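Local coordinates for protein putative phosphoglycolate phosphatase (Lactobacillus delbrueckii, PDB 2HI0) that probably hydrolyses phosphoglycolate as a phosphatase of the haloacid dehalogenase-like family, and holds a sodium ion in this crystal, at residues I8-G13 and C185-D190. Sequence-based numbering, arbitrary orientation.
Sequences IFDMDG and CVYIGD. With NA (sodium ion), chain C.
Val186 O accepts the N-H of Ile8 at 2.9 Å, the first of three hydrogen bonds pairing the parallel strands 6-9 and 185-189 in the middle of the Rossmann-like HAD sheet. Tyr187 has CG anti to its backbone N (chi1 -164°), which swings the ring across the neighbouring strand: Ile8 O lies over one face, offset toward the rim, and Tyr187 CD1 meets Ile8 CG2 at 3.6 Å. Its OH is hydrogen-bonded to Val132 O and Lys165 NZ, the lysine also salt-bridging Asp10 OD1. Ile188 N donates to Ile8 O, while Ile188 O takes Asp10 N in a nearly straight bond. On the opposite sheet face, Ile188 CD1 sits over the centre of the Phe9 ring, a CH-pi contact 3.7 Å from the centroid. Beyond Gly189 the two segments converge on the metal: Asp190 OD1 binds sodium at 2.3 Å, joined by Asp10 OD2 at 2.1 Å, Asp12 O at 2.5 Å and a water. Asp190 OD2 is hydrogen-bonded to Phe212 N. Sharing the ion brings Asp10 OD2 and Asp190 OD1 within 3.4 Å. Asp10 and Asp12 fit the HAD DxDx(T/V) motif, whose first aspartate is the nucleophile, a role consistent with Asp10; sodium probably occupies the magnesium site of active relatives.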
ATOM      1  N   ILE A   8      -3.988  -1.065 -12.088  1.00  7.01           N
ATOM      2  CA  ILE A   8      -4.500  -0.979 -10.723  1.00  9.77           C
ATOM      3  C   ILE A   8      -3.280  -0.804  -9.824  1.00 10.98           C
ATOM      4  O   ILE A   8      -2.400  -1.683  -9.788  1.00 10.21           O
ATOM      5  CB  ILE A   8      -5.277  -2.240 -10.347  1.00 11.82           C
ATOM      6  CG1 ILE A   8      -6.379  -2.526 -11.349  1.00  8.96           C
ATOM      7  CG2 ILE A   8      -5.886  -2.079  -8.947  1.00 10.39           C
ATOM      8  CD1 ILE A   8      -7.026  -3.940 -11.085  1.00 14.73           C
ATOM      9  N   PHE A   9      -3.223   0.335  -9.124  1.00 10.17           N
ATOM     10  CA  PHE A   9      -2.065   0.733  -8.334  1.00 10.21           C
ATOM     11  C   PHE A   9      -2.357   0.631  -6.830  1.00 10.84           C
ATOM     12  O   PHE A   9      -3.429   1.025  -6.337  1.00 10.80           O
ATOM     13  CB  PHE A   9      -1.700   2.195  -8.571  1.00  9.74           C
ATOM     14  CG  PHE A   9      -1.298   2.508  -9.985  1.00  9.84           C
ATOM     15  CD1 PHE A   9      -2.248   2.695 -10.966  1.00 11.68           C
ATOM     16  CD2 PHE A   9       0.030   2.542 -10.335  1.00  8.50           C
ATOM     17  CE1 PHE A   9      -1.870   2.980 -12.257  1.00  8.75           C
ATOM     18  CE2 PHE A   9       0.395   2.851 -11.645  1.00 12.10           C
ATOM     19  CZ  PHE A   9      -0.556   3.045 -12.582  1.00 11.29           C
ATOM     20  N   ASP A  10      -1.370   0.145  -6.109  1.00 10.47           N
ATOM     21  CA  ASP A  10      -1.290   0.420  -4.649  1.00 10.61           C
ATOM     22  C   ASP A  10      -0.957   1.924  -4.456  1.00 10.93           C
ATOM     23  O   ASP A  10      -0.565   2.622  -5.403  1.00 11.66           O
ATOM     24  CB  ASP A  10      -0.204  -0.432  -4.015  1.00 14.42           C
ATOM     25  CG  ASP A  10      -0.237  -0.388  -2.496  1.00 17.59           C
ATOM     26  OD1 ASP A  10      -1.310  -0.225  -1.873  1.00 17.44           O
ATOM     27  OD2 ASP A  10       0.858  -0.488  -1.928  1.00 29.49           O
HETATM   28  N   MSE A  11      -1.192   2.459  -3.264  1.00  9.72           N
HETATM   29  CA  MSE A  11      -0.966   3.872  -2.975  1.00 11.74           C
HETATM   30  C   MSE A  11       0.402   4.088  -2.302  1.00 11.85           C
HETATM   31  O   MSE A  11       1.289   4.723  -2.914  1.00 10.32           O
HETATM   32  CB  MSE A  11      -2.102   4.442  -2.119  1.00 12.36           C
HETATM   33  CG  MSE A  11      -1.855   5.835  -1.665  1.00 11.02           C
HETATM   34 SE   MSE A  11      -3.465   6.677  -1.061  0.75 12.11          SE
HETATM   35  CE  MSE A  11      -4.294   7.310  -2.693  1.00 17.36           C
ATOM     36  N   ASP A  12       0.555   3.568  -1.072  1.00 11.11           N
ATOM     37  CA  ASP A  12       1.768   3.785  -0.265  1.00 12.49           C
ATOM     38  C   ASP A  12       3.003   3.246  -0.951  1.00 10.91           C
ATOM     39  O   ASP A  12       3.001   2.092  -1.369  1.00 12.67           O
ATOM     40  CB  ASP A  12       1.668   3.101   1.103  1.00 13.73           C
ATOM     41  CG  ASP A  12       0.686   3.734   2.014  1.00 20.04           C
ATOM     42  OD1 ASP A  12       0.844   4.889   2.398  1.00 16.92           O
ATOM     43  OD2 ASP A  12      -0.267   3.021   2.410  1.00 25.65           O
ATOM     44  N   GLY A  13       4.025   4.075  -1.143  1.00 11.09           N
ATOM     45  CA  GLY A  13       5.284   3.571  -1.714  1.00 11.38           C
ATOM     46  C   GLY A  13       5.253   3.337  -3.208  1.00 11.36           C
ATOM     47  O   GLY A  13       6.228   2.885  -3.796  1.00 12.85           O
ATOM     48  N   CYS A 185      -5.673  -6.874 -17.081  1.00 10.15           N
ATOM     49  CA  CYS A 185      -5.359  -6.014 -15.932  1.00  8.73           C
ATOM     50  C   CYS A 185      -3.911  -6.240 -15.463  1.00 10.37           C
ATOM     51  O   CYS A 185      -3.379  -7.339 -15.583  1.00  8.78           O
ATOM     52  CB  CYS A 185      -6.292  -6.318 -14.751  1.00  8.27           C
ATOM     53  SG  CYS A 185      -7.977  -5.913 -15.007  1.00 13.03           S
ATOM     54  N   VAL A 186      -3.270  -5.195 -14.936  1.00  9.64           N
ATOM     55  CA  VAL A 186      -2.003  -5.366 -14.236  1.00  8.75           C
ATOM     56  C   VAL A 186      -2.082  -4.617 -12.885  1.00 10.06           C
ATOM     57  O   VAL A 186      -2.727  -3.584 -12.773  1.00  9.58           O
ATOM     58  CB  VAL A 186      -0.796  -4.901 -15.113  1.00 10.16           C
ATOM     59  CG1 VAL A 186      -0.886  -3.406 -15.425  1.00  7.54           C
ATOM     60  CG2 VAL A 186       0.556  -5.242 -14.460  1.00  7.63           C
ATOM     61  N   TYR A 187      -1.486  -5.212 -11.869  1.00  9.29           N
ATOM     62  CA  TYR A 187      -1.446  -4.612 -10.543  1.00  9.05           C
ATOM     63  C   TYR A 187      -0.022  -4.114 -10.334  1.00  8.92           C
ATOM     64  O   TYR A 187       0.936  -4.804 -10.661  1.00 10.54           O
ATOM     65  CB  TYR A 187      -1.831  -5.634  -9.459  1.00 11.31           C
ATOM     66  CG  TYR A 187      -2.161  -4.954  -8.151  1.00 11.11           C
ATOM     67  CD1 TYR A 187      -3.434  -4.465  -7.850  1.00 19.85           C
ATOM     68  CD2 TYR A 187      -1.137  -4.674  -7.267  1.00 15.81           C
ATOM     69  CE1 TYR A 187      -3.671  -3.755  -6.659  1.00 19.19           C
ATOM     70  CE2 TYR A 187      -1.375  -3.984  -6.083  1.00 19.26           C
ATOM     71  CZ  TYR A 187      -2.637  -3.531  -5.791  1.00 17.79           C
ATOM     72  OH  TYR A 187      -2.826  -2.814  -4.608  1.00 18.07           O
ATOM     73  N   ILE A 188       0.119  -2.934  -9.761  1.00  9.37           N
ATOM     74  CA  ILE A 188       1.429  -2.264  -9.602  1.00  9.23           C
ATOM     75  C   ILE A 188       1.601  -1.959  -8.123  1.00 11.32           C
ATOM     76  O   ILE A 188       0.764  -1.309  -7.516  1.00 10.05           O
ATOM     77  CB  ILE A 188       1.510  -0.978 -10.380  1.00 10.72           C
ATOM     78  CG1 ILE A 188       1.224  -1.198 -11.884  1.00  9.75           C
ATOM     79  CG2 ILE A 188       2.882  -0.288 -10.117  1.00 10.60           C
ATOM     80  CD1 ILE A 188      -0.156  -0.723 -12.272  1.00 12.78           C
ATOM     81  N   GLY A 189       2.697  -2.417  -7.534  1.00  9.26           N
ATOM     82  CA  GLY A 189       2.918  -2.100  -6.108  1.00 11.19           C
ATOM     83  C   GLY A 189       4.358  -2.305  -5.651  1.00 10.43           C
ATOM     84  O   GLY A 189       5.199  -2.739  -6.434  1.00 10.62           O
ATOM     85  N   ASP A 190       4.637  -1.976  -4.389  1.00 12.57           N
ATOM     86  CA  ASP A 190       5.997  -1.982  -3.877  1.00 10.19           C
ATOM     87  C   ASP A 190       6.302  -3.091  -2.851  1.00 11.20           C
ATOM     88  O   ASP A 190       7.385  -3.098  -2.284  1.00 11.62           O
ATOM     89  CB  ASP A 190       6.277  -0.630  -3.207  1.00 12.25           C
ATOM     90  CG  ASP A 190       5.389  -0.399  -1.970  1.00 14.49           C
ATOM     91  OD1 ASP A 190       4.207  -0.816  -2.007  1.00 15.43           O
ATOM     92  OD2 ASP A 190       5.834   0.174  -0.946  1.00 12.54           O
TER
HETATM   93 NA    NA C 240       2.447  -0.215  -0.589  1.00 35.31          NA
HETATM   94  O   HOH W   1       2.155  -2.879  -0.332  1.00 22.48           O